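DUF3256 domain-containing protein (Porphyromonas gingivalis W83, PDB 2P3P) is of unknown function but can bind a magnesium ion and is probably membrane-associated in its full-length form. Local coordinates at residues A[16-20]-A[32-36]; A[102-107]-A[154-158]; A[125-131]-A[168-172]. The contacts are given in a common frame with arbitrary orientation. Where two conformers were deposited one is given. Residue numbers count along the deposited sequence, not the author numbering.

Interaction 1: residues A[16-20]-A[32-36]; sequences FLAMP and RNDLC
An arginine whose guanidinium reaches main-chain carbonyls of a neighbouring segment shows how one long side chain can join two helices. Residues 16-20 cover the last part of helix 11-18 and the extended Met19 and Pro20; residues 32-36 are helical throughout, with Cys36 N bonded to Arg32 O. The nearest CA pair is Leu17 and Asn33, 6.2 Å apart. Arg32 leaves its helix with chi1 t, then bends at chi2 149°, chi3 35° and chi4 86°, which carries NH2 to 2.8 Å from Met19 O in a hydrogen bond. Its NH1 makes two weak ones, to Phe16 O at 2.8 Å and Met19 O at 2.9 Å. Met19, a selenomethionine in the t, t, p conformer, lays its CE over one face of the guanidinium, 3.3 Å from Arg32 NE. Phe16 (chi1 t, chi2 62°) takes Arg32 CD over its ring face, 3.8 Å from the centroid, as a CH-pi contact. At the ring edge Cys36 (chi1 m) makes a sulfur-aromatic contact, SG lying 3.6 Å from Phe16 CD2, and Leu35 CD2 is 4.3 Å from Phe16 CE2. Leu17 (m, t) swings its tip back, CD2 3.4 Å from Cys36 CB. Phe16 and Leu35 also rest on Phe61 and Leu63 of strand 58-64, and Phe16 on Met80 of strand 77-84: two helices packed on one antiparallel beta-sheet.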
loop_
_atom_site.group_PDB
_atom_site.type_symbol
_atom_site.label_atom_id
_atom_site.label_comp_id
_atom_site.label_asym_id
_atom_site.label_seq_id
_atom_site.Cartn_x
_atom_site.Cartn_y
_atom_site.Cartn_z
ATOM N N PHE A 16 11.738 -11.352 5.079
ATOM C CA PHE A 16 11.713 -10.361 6.150
ATOM C C PHE A 16 12.946 -10.430 7.034
ATOM O O PHE A 16 13.545 -9.397 7.420
ATOM C CB PHE A 16 10.481 -10.561 7.026
ATOM C CG PHE A 16 10.274 -9.479 8.019
ATOM C CD1 PHE A 16 10.056 -8.191 7.608
ATOM C CD2 PHE A 16 10.215 -9.764 9.387
ATOM C CE1 PHE A 16 9.814 -7.176 8.520
ATOM C CE2 PHE A 16 9.959 -8.753 10.299
ATOM C CZ PHE A 16 9.779 -7.459 9.866
ATOM N N LEU A 17 13.351 -11.642 7.392
ATOM C CA LEU A 17 14.498 -11.813 8.256
ATOM C C LEU A 17 15.789 -11.336 7.533
ATOM O O LEU A 17 16.673 -10.751 8.162
ATOM C CB LEU A 17 14.644 -13.274 8.644
ATOM C CG LEU A 17 13.663 -13.852 9.660
ATOM C CD1 LEU A 17 13.808 -15.362 9.711
ATOM C CD2 LEU A 17 13.921 -13.263 11.052
ATOM N N ALA A 18 15.887 -11.616 6.238
ATOM C CA ALA A 18 17.077 -11.238 5.431
ATOM C C ALA A 18 17.002 -9.882 4.715
ATOM O O ALA A 18 17.893 -9.521 3.933
ATOM C CB ALA A 18 17.376 -12.341 4.424
HETATM N N MSE A 19 15.956 -9.108 4.966
HETATM C CA MSE A 19 15.821 -7.777 4.356
HETATM C C MSE A 19 16.956 -6.881 4.893
HETATM O O MSE A 19 17.171 -6.830 6.092
HETATM C CB MSE A 19 14.457 -7.199 4.730
HETATM C CG MSE A 19 14.124 -5.834 4.142
HETATM SE SE MSE A 19 12.370 -5.272 4.777
HETATM C CE MSE A 19 12.846 -5.148 6.654
ATOM N N PRO A 20 17.723 -6.223 4.005
ATOM C CA PRO A 20 18.767 -5.330 4.494
ATOM C C PRO A 20 18.123 -4.180 5.293
ATOM O O PRO A 20 17.064 -3.628 4.909
ATOM C CB PRO A 20 19.406 -4.771 3.207
ATOM C CG PRO A 20 19.088 -5.783 2.105
ATOM C CD PRO A 20 17.691 -6.316 2.526
ATOM N N ARG A 32 14.974 -6.165 14.578
ATOM C CA ARG A 32 14.157 -7.019 13.725
ATOM C C ARG A 32 14.367 -8.515 13.971
ATOM O O ARG A 32 13.397 -9.278 14.150
ATOM C CB ARG A 32 14.424 -6.710 12.256
ATOM C CG ARG A 32 13.586 -7.537 11.293
ATOM C CD ARG A 32 13.244 -6.845 9.968
ATOM N NE ARG A 32 14.315 -5.979 9.466
ATOM C CZ ARG A 32 15.343 -6.355 8.714
ATOM N NH1 ARG A 32 15.509 -7.630 8.343
ATOM N NH2 ARG A 32 16.238 -5.432 8.354
ATOM N N ASN A 33 15.616 -8.942 13.984
ATOM C CA ASN A 33 15.876 -10.359 14.133
ATOM C C ASN A 33 15.618 -10.809 15.585
ATOM O O ASN A 33 15.236 -11.952 15.808
ATOM C CB ASN A 33 17.234 -10.757 13.527
ATOM C CG ASN A 33 17.091 -11.270 12.080
ATOM O OD1 ASN A 33 16.811 -10.494 11.146
ATOM N ND2 ASN A 33 17.201 -12.590 11.916
ATOM N N ASP A 34 15.721 -9.895 16.553
ATOM C CA ASP A 34 15.318 -10.194 17.954
ATOM C C ASP A 34 13.761 -10.257 18.084
ATOM O O ASP A 34 13.232 -11.144 18.743
ATOM C CB ASP A 34 15.957 -9.223 18.991
ATOM C CG ASP A 34 17.514 -9.370 19.133
ATOM O OD1 ASP A 34 18.128 -10.398 18.747
ATOM O OD2 ASP A 34 18.155 -8.432 19.663
ATOM N N LEU A 35 13.032 -9.361 17.416
ATOM C CA LEU A 35 11.553 -9.423 17.357
ATOM C C LEU A 35 11.039 -10.743 16.800
ATOM O O LEU A 35 10.109 -11.352 17.316
ATOM C CB LEU A 35 11.015 -8.298 16.452
ATOM C CG LEU A 35 9.590 -8.422 15.858
ATOM C CD1 LEU A 35 8.558 -7.770 16.778
ATOM C CD2 LEU A 35 9.525 -7.749 14.474
ATOM N N CYS A 36 11.602 -11.128 15.670
ATOM C CA CYS A 36 11.252 -12.394 15.051
ATOM C C CYS A 36 11.596 -13.598 15.941
ATOM O O CYS A 36 10.818 -14.541 15.993
ATOM C CB CYS A 36 11.951 -12.524 13.710
ATOM S SG CYS A 36 11.205 -11.446 12.467
#

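Interaction 2: residues A[102-107]-A[154-158]; sequences VADSRI and YMQVS
Two strands from different sheets can be joined by side-chain oxygens as well as by main-chain bonds. Strand 104-107 and strand 155-158 approach to 4.5 Å between axes and cross at 56°, with Asp104 and Gln156 the nearest CA pair at 4.7 Å. Tyr154 (chi1 -53°, chi2 -72°) comes first: Val102 covers one ring face, its CG1 3.9 Å from Tyr154 CD2, while Asp104 CG meets the ring edge 3.8 Å from Tyr154 CD1. Met155, a selenomethionine whose CB points away, joins through its backbone. Its N donates to Asp104 OD1 (3.1 Å), reached with chi1 t, and its O accepts from Ser105 N (2.9 Å) and lies 3.3 Å from Asp104 CA in a CA-H...O contact. Water 1 donates to Met155 O and Ser105 O, 2.8 Å from each. Gln156 extends t, t, bringing OE1 to 3.4 Å from Ala103 CB. Val157 N then donates to Ser105 OG at 2.8 Å, the m rotamer of Ser105 placing the hydroxyl there, where it is also hydrogen-bonded to Thr97 OG1. Finally, Val157 CG1 lies 4.2 Å from Ile107 CD1. Strand 104-111 pairs with strand 90-98 through Asp104-Val98 and Arg106-Thr96, and strand 155-159 pairs with strand 165-170 through Gln156-Arg169, so the crossing joins the larger antiparallel sheet to the edge of the smaller one.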
loop_
_atom_site.group_PDB
_atom_site.type_symbol
_atom_site.label_atom_id
_atom_site.label_comp_id
_atom_site.label_asym_id
_atom_site.label_seq_id
_atom_site.Cartn_x
_atom_site.Cartn_y
_atom_site.Cartn_z
ATOM N N VAL A 102 -2.659 13.641 4.194
ATOM C CA VAL A 102 -3.673 12.960 3.370
ATOM C C VAL A 102 -3.151 11.582 2.938
ATOM O O VAL A 102 -2.038 11.463 2.442
ATOM C CB VAL A 102 -4.098 13.799 2.137
ATOM C CG1 VAL A 102 -5.311 13.150 1.417
ATOM C CG2 VAL A 102 -4.447 15.222 2.531
ATOM N N ALA A 103 -3.978 10.557 3.124
ATOM C CA ALA A 103 -3.575 9.170 2.900
ATOM C C ALA A 103 -3.197 8.980 1.433
ATOM O O ALA A 103 -3.935 9.398 0.549
ATOM C CB ALA A 103 -4.690 8.215 3.324
ATOM N N ASP A 104 -2.004 8.438 1.198
ATOM C CA ASP A 104 -1.408 8.331 -0.132
ATOM C C ASP A 104 -0.375 7.218 -0.091
ATOM O O ASP A 104 0.483 7.181 0.809
ATOM C CB ASP A 104 -0.826 9.694 -0.543
ATOM C CG ASP A 104 -0.433 9.761 -2.009
ATOM O OD1 ASP A 104 -1.208 9.263 -2.878
ATOM O OD2 ASP A 104 0.655 10.367 -2.311
ATOM N N SER A 105 -0.486 6.291 -1.041
ATOM C CA SER A 105 0.285 5.074 -1.056
ATOM C C SER A 105 1.329 5.078 -2.180
ATOM O O SER A 105 1.095 5.645 -3.239
ATOM C CB SER A 105 -0.655 3.877 -1.264
ATOM O OG SER A 105 -1.561 3.727 -0.176
ATOM N N ARG A 106 2.426 4.338 -1.940
ATOM C CA ARG A 106 3.397 3.957 -2.965
ATOM C C ARG A 106 3.403 2.436 -2.978
ATOM O O ARG A 106 3.331 1.821 -1.920
ATOM C CB ARG A 106 4.793 4.463 -2.612
ATOM C CG ARG A 106 4.903 5.972 -2.520
ATOM C CD ARG A 106 6.353 6.489 -2.202
ATOM N NE ARG A 106 6.892 5.768 -1.062
ATOM C CZ ARG A 106 7.581 4.636 -1.183
ATOM N NH1 ARG A 106 7.819 4.162 -2.402
ATOM N NH2 ARG A 106 7.964 3.954 -0.101
ATOM N N ILE A 107 3.413 1.846 -4.148
ATOM C CA ILE A 107 3.590 0.399 -4.293
ATOM C C ILE A 107 5.003 0.175 -4.880
ATOM O O ILE A 107 5.352 0.715 -5.961
ATOM C CB ILE A 107 2.540 -0.240 -5.219
ATOM C CG1 ILE A 107 1.121 0.144 -4.838
ATOM C CG2 ILE A 107 2.663 -1.776 -5.175
ATOM C CD1 ILE A 107 0.097 -0.411 -5.794
ATOM N N TYR A 154 -4.226 12.256 -4.744
ATOM C CA TYR A 154 -3.920 11.311 -3.664
ATOM C C TYR A 154 -4.796 10.083 -3.774
ATOM O O TYR A 154 -5.995 10.169 -4.068
ATOM C CB TYR A 154 -4.075 11.964 -2.287
ATOM C CG TYR A 154 -3.315 13.257 -2.109
ATOM C CD1 TYR A 154 -1.943 13.249 -1.998
ATOM C CD2 TYR A 154 -3.972 14.486 -2.031
ATOM C CE1 TYR A 154 -1.218 14.413 -1.824
ATOM C CE2 TYR A 154 -3.240 15.676 -1.869
ATOM C CZ TYR A 154 -1.870 15.623 -1.752
ATOM O OH TYR A 154 -1.088 16.769 -1.574
HETATM N N MSE A 155 -4.179 8.927 -3.585
HETATM C CA MSE A 155 -4.890 7.658 -3.586
HETATM C C MSE A 155 -4.284 6.718 -2.543
HETATM O O MSE A 155 -3.058 6.615 -2.379
HETATM C CB MSE A 155 -4.882 6.980 -4.978
HETATM C CG MSE A 155 -5.527 7.811 -6.088
HETATM SE SE MSE A 155 -5.053 7.115 -7.838
HETATM C CE MSE A 155 -5.592 8.676 -8.971
ATOM N N GLN A 156 -5.166 6.052 -1.810
ATOM C CA GLN A 156 -4.774 5.089 -0.793
ATOM C C GLN A 156 -5.047 3.662 -1.285
ATOM O O GLN A 156 -6.166 3.315 -1.701
ATOM C CB GLN A 156 -5.573 5.333 0.505
ATOM C CG GLN A 156 -5.179 4.361 1.625
ATOM C CD GLN A 156 -5.794 4.726 2.957
ATOM O OE1 GLN A 156 -6.734 5.551 3.029
ATOM N NE2 GLN A 156 -5.341 4.068 3.991
ATOM N N VAL A 157 -4.009 2.843 -1.243
ATOM C CA VAL A 157 -4.103 1.462 -1.612
ATOM C C VAL A 157 -4.183 0.520 -0.401
ATOM O O VAL A 157 -3.486 0.715 0.583
ATOM C CB VAL A 157 -2.861 1.109 -2.408
ATOM C CG1 VAL A 157 -2.812 -0.377 -2.719
ATOM C CG2 VAL A 157 -2.802 1.984 -3.720
ATOM N N SER A 158 -5.023 -0.503 -0.532
ATOM C CA SER A 158 -5.078 -1.640 0.417
ATOM C C SER A 158 -4.896 -2.969 -0.332
ATOM O O SER A 158 -5.776 -3.401 -1.060
ATOM C CB SER A 158 -6.420 -1.685 1.123
ATOM O OG SER A 158 -6.376 -2.626 2.190
HETATM O O HOH W 1 -1.478 5.617 -4.448
#

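Interaction 3: residues A[125-131]-A[168-172]; sequences QPRIEDF and IRQTV
How a loop can pack on the end of a strand largely through its side chains is illustrated where residues 125-131 meet residues 168-172. The loop segment passes through extended Gln125, Pro126 and Arg127 into a 3-10 segment, 128-131, with Phe131 N bonded to Ile128 O at 3.0 Å; residues 168-170 end strand 165-170. The nearest CA pairs are wide, Phe131-Gln170 at 7.2 Å and Pro126-Ile168 at 8.8 Å, leaving room for side chains. The aromatic contacts come from Phe131 (chi1 m, chi2 -89°). Gln170 CB sits 3.9 Å from the ring centroid, over the face, in a CH-pi contact, and Phe131 CE1 lies 3.4 Å from Gln170 N and 3.5 Å from Ile168 O, the latter near the ring plane. Aliphatic contacts add to it: Ile168 (t, t) sets CD1 3.9 Å from Pro126 CD and CG2 4.3 Å from Phe131 CZ, while Ile128 (t, p) places CD1 3.8 Å from Gln170 CB and 4.1 Å from Val172 CG2. The polar groups find their hydrogen-bond partners elsewhere. Gln170, p at both chi1 and chi2, curls so that OE1 accepts a weak bond from Val172 N at 2.9 Å and NE2 reaches Thr173 and Ser189; Gln125 OE1, 3.8 Å from Ile168 CD1, bonds to Trp123. Val172 lies about 6 Å, side chain to side chain, from Ser149, which binds Mg(2+) in a structure of this protein, though not in this chain. Between these two segments, then, the chemistry implies apolar and aromatic fit without hydrogen bonds, while the Phe131 backbone bonds to Ser189.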
loop_
_atom_site.group_PDB
_atom_site.type_symbol
_atom_site.label_atom_id
_atom_site.label_comp_id
_atom_site.label_asym_id
_atom_site.label_seq_id
_atom_site.Cartn_x
_atom_site.Cartn_y
_atom_site.Cartn_z
ATOM N N GLN A 125 -0.684 3.148 -12.159
ATOM C CA GLN A 125 -1.524 3.981 -11.284
ATOM C C GLN A 125 -2.739 4.504 -12.084
ATOM O O GLN A 125 -2.578 5.029 -13.173
ATOM C CB GLN A 125 -0.721 5.181 -10.752
ATOM C CG GLN A 125 -1.407 6.040 -9.710
ATOM C CD GLN A 125 -1.379 5.442 -8.303
ATOM O OE1 GLN A 125 -1.244 4.253 -8.150
ATOM N NE2 GLN A 125 -1.553 6.271 -7.286
ATOM N N PRO A 126 -3.955 4.315 -11.566
ATOM C CA PRO A 126 -5.090 4.893 -12.290
ATOM C C PRO A 126 -5.053 6.414 -12.316
ATOM O O PRO A 126 -4.366 7.010 -11.481
ATOM C CB PRO A 126 -6.312 4.402 -11.512
ATOM C CG PRO A 126 -5.838 3.965 -10.195
ATOM C CD PRO A 126 -4.361 3.610 -10.332
ATOM N N ARG A 127 -5.691 6.992 -13.339
ATOM C CA ARG A 127 -5.916 8.435 -13.450
ATOM C C ARG A 127 -7.091 8.800 -12.574
ATOM O O ARG A 127 -7.945 7.947 -12.279
ATOM C CB ARG A 127 -6.232 8.855 -14.894
ATOM C CG ARG A 127 -5.104 8.601 -15.889
ATOM C CD ARG A 127 -5.507 8.864 -17.344
ATOM N NE ARG A 127 -6.166 10.161 -17.520
ATOM C CZ ARG A 127 -6.284 10.814 -18.673
ATOM N NH1 ARG A 127 -6.911 11.975 -18.695
ATOM N NH2 ARG A 127 -5.761 10.328 -19.794
ATOM N N ILE A 128 -7.178 10.072 -12.199
ATOM C CA ILE A 128 -8.290 10.472 -11.350
ATOM C C ILE A 128 -9.622 10.244 -12.091
ATOM O O ILE A 128 -10.662 10.038 -11.454
ATOM C CB ILE A 128 -8.153 11.927 -10.837
ATOM C CG1 ILE A 128 -9.141 12.209 -9.703
ATOM C CG2 ILE A 128 -8.369 12.958 -11.993
ATOM C CD1 ILE A 128 -9.018 11.308 -8.477
ATOM N N GLU A 129 -9.621 10.271 -13.434
ATOM C CA GLU A 129 -10.875 10.131 -14.170
ATOM C C GLU A 129 -11.490 8.753 -14.022
ATOM O O GLU A 129 -12.704 8.585 -14.243
ATOM C CB GLU A 129 -10.741 10.496 -15.675
ATOM C CG GLU A 129 -9.887 9.520 -16.523
ATOM C CD GLU A 129 -9.965 9.783 -18.024
ATOM O OE1 GLU A 129 -10.725 10.695 -18.489
ATOM O OE2 GLU A 129 -9.268 9.045 -18.754
ATOM N N ASP A 130 -10.646 7.775 -13.687
ATOM C CA ASP A 130 -11.120 6.423 -13.362
ATOM C C ASP A 130 -12.088 6.370 -12.183
ATOM O O ASP A 130 -12.774 5.356 -12.006
ATOM C CB ASP A 130 -9.943 5.489 -13.148
ATOM C CG ASP A 130 -9.089 5.360 -14.399
ATOM O OD1 ASP A 130 -9.635 5.452 -15.518
ATOM O OD2 ASP A 130 -7.881 5.169 -14.249
ATOM N N PHE A 131 -12.148 7.448 -11.406
ATOM C CA PHE A 131 -12.969 7.506 -10.198
ATOM C C PHE A 131 -14.202 8.380 -10.465
ATOM O O PHE A 131 -14.975 8.712 -9.537
ATOM C CB PHE A 131 -12.157 8.088 -9.029
ATOM C CG PHE A 131 -11.033 7.222 -8.576
ATOM C CD1 PHE A 131 -11.235 6.253 -7.586
ATOM C CD2 PHE A 131 -9.779 7.325 -9.151
ATOM C CE1 PHE A 131 -10.211 5.430 -7.169
ATOM C CE2 PHE A 131 -8.749 6.479 -8.742
ATOM C CZ PHE A 131 -8.982 5.533 -7.740
ATOM N N ILE A 168 -8.048 0.389 -4.434
ATOM C CA ILE A 168 -7.456 1.730 -4.372
ATOM C C ILE A 168 -8.571 2.755 -4.369
ATOM O O ILE A 168 -9.484 2.687 -5.200
ATOM C CB ILE A 168 -6.411 1.949 -5.514
ATOM C CG1 ILE A 168 -5.660 3.300 -5.372
ATOM C CG2 ILE A 168 -7.073 1.710 -6.934
ATOM C CD1 ILE A 168 -4.530 3.460 -6.415
ATOM N N ARG A 169 -8.479 3.714 -3.451
ATOM C CA ARG A 169 -9.493 4.724 -3.240
ATOM C C ARG A 169 -8.819 6.077 -3.438
ATOM O O ARG A 169 -7.681 6.274 -2.981
ATOM C CB ARG A 169 -10.116 4.633 -1.839
ATOM C CG ARG A 169 -9.168 4.863 -0.697
ATOM C CD ARG A 169 -9.783 4.651 0.693
ATOM N NE ARG A 169 -10.307 3.290 0.878
ATOM C CZ ARG A 169 -11.354 2.988 1.654
ATOM N NH1 ARG A 169 -11.983 3.922 2.347
ATOM N NH2 ARG A 169 -11.762 1.743 1.759
ATOM N N GLN A 170 -9.474 6.962 -4.185
ATOM C CA GLN A 170 -9.039 8.345 -4.228
ATOM C C GLN A 170 -9.310 8.998 -2.884
ATOM O O GLN A 170 -10.341 8.778 -2.243
ATOM C CB GLN A 170 -9.599 9.140 -5.441
ATOM C CG GLN A 170 -11.143 9.279 -5.549
ATOM C CD GLN A 170 -11.701 10.360 -4.646
ATOM O OE1 GLN A 170 -10.964 11.224 -4.185
ATOM N NE2 GLN A 170 -12.973 10.256 -4.312
ATOM N N THR A 171 -8.351 9.788 -2.433
ATOM C CA THR A 171 -8.513 10.511 -1.185
ATOM C C THR A 171 -8.508 12.015 -1.445
ATOM O O THR A 171 -8.252 12.786 -0.520
ATOM C CB THR A 171 -7.462 10.114 -0.138
ATOM O OG1 THR A 171 -6.155 10.271 -0.686
ATOM C CG2 THR A 171 -7.594 8.644 0.310
ATOM N N VAL A 172 -8.814 12.424 -2.682
ATOM C CA VAL A 172 -8.995 13.836 -3.036
ATOM C C VAL A 172 -10.261 14.443 -2.370
ATOM O O VAL A 172 -10.258 15.582 -1.886
ATOM C CB VAL A 172 -9.063 14.016 -4.610
ATOM C CG1 VAL A 172 -9.387 15.448 -4.988
ATOM C CG2 VAL A 172 -7.768 13.565 -5.280
#

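The three contacts show how the parts of a chain with two antiparallel sheets are joined. Interaction 1 closes first along the sequence and pairs helices 11-18 and 29-39 on the larger sheet; its centre is about 26 Å from that of interaction 2 and about 34 Å from that of interaction 3, on the opposite side of the chain's centre from the latter. Interactions 2 and 3 alternate along the chain, lie about 10 Å apart between centres and touch, since strands 155-159 and 165-170 are neighbours in the smaller sheet. Interaction 2 joins the two sheets, and interaction 3 packs a loop on the smaller one, near Ser149, a known magnesium ligand.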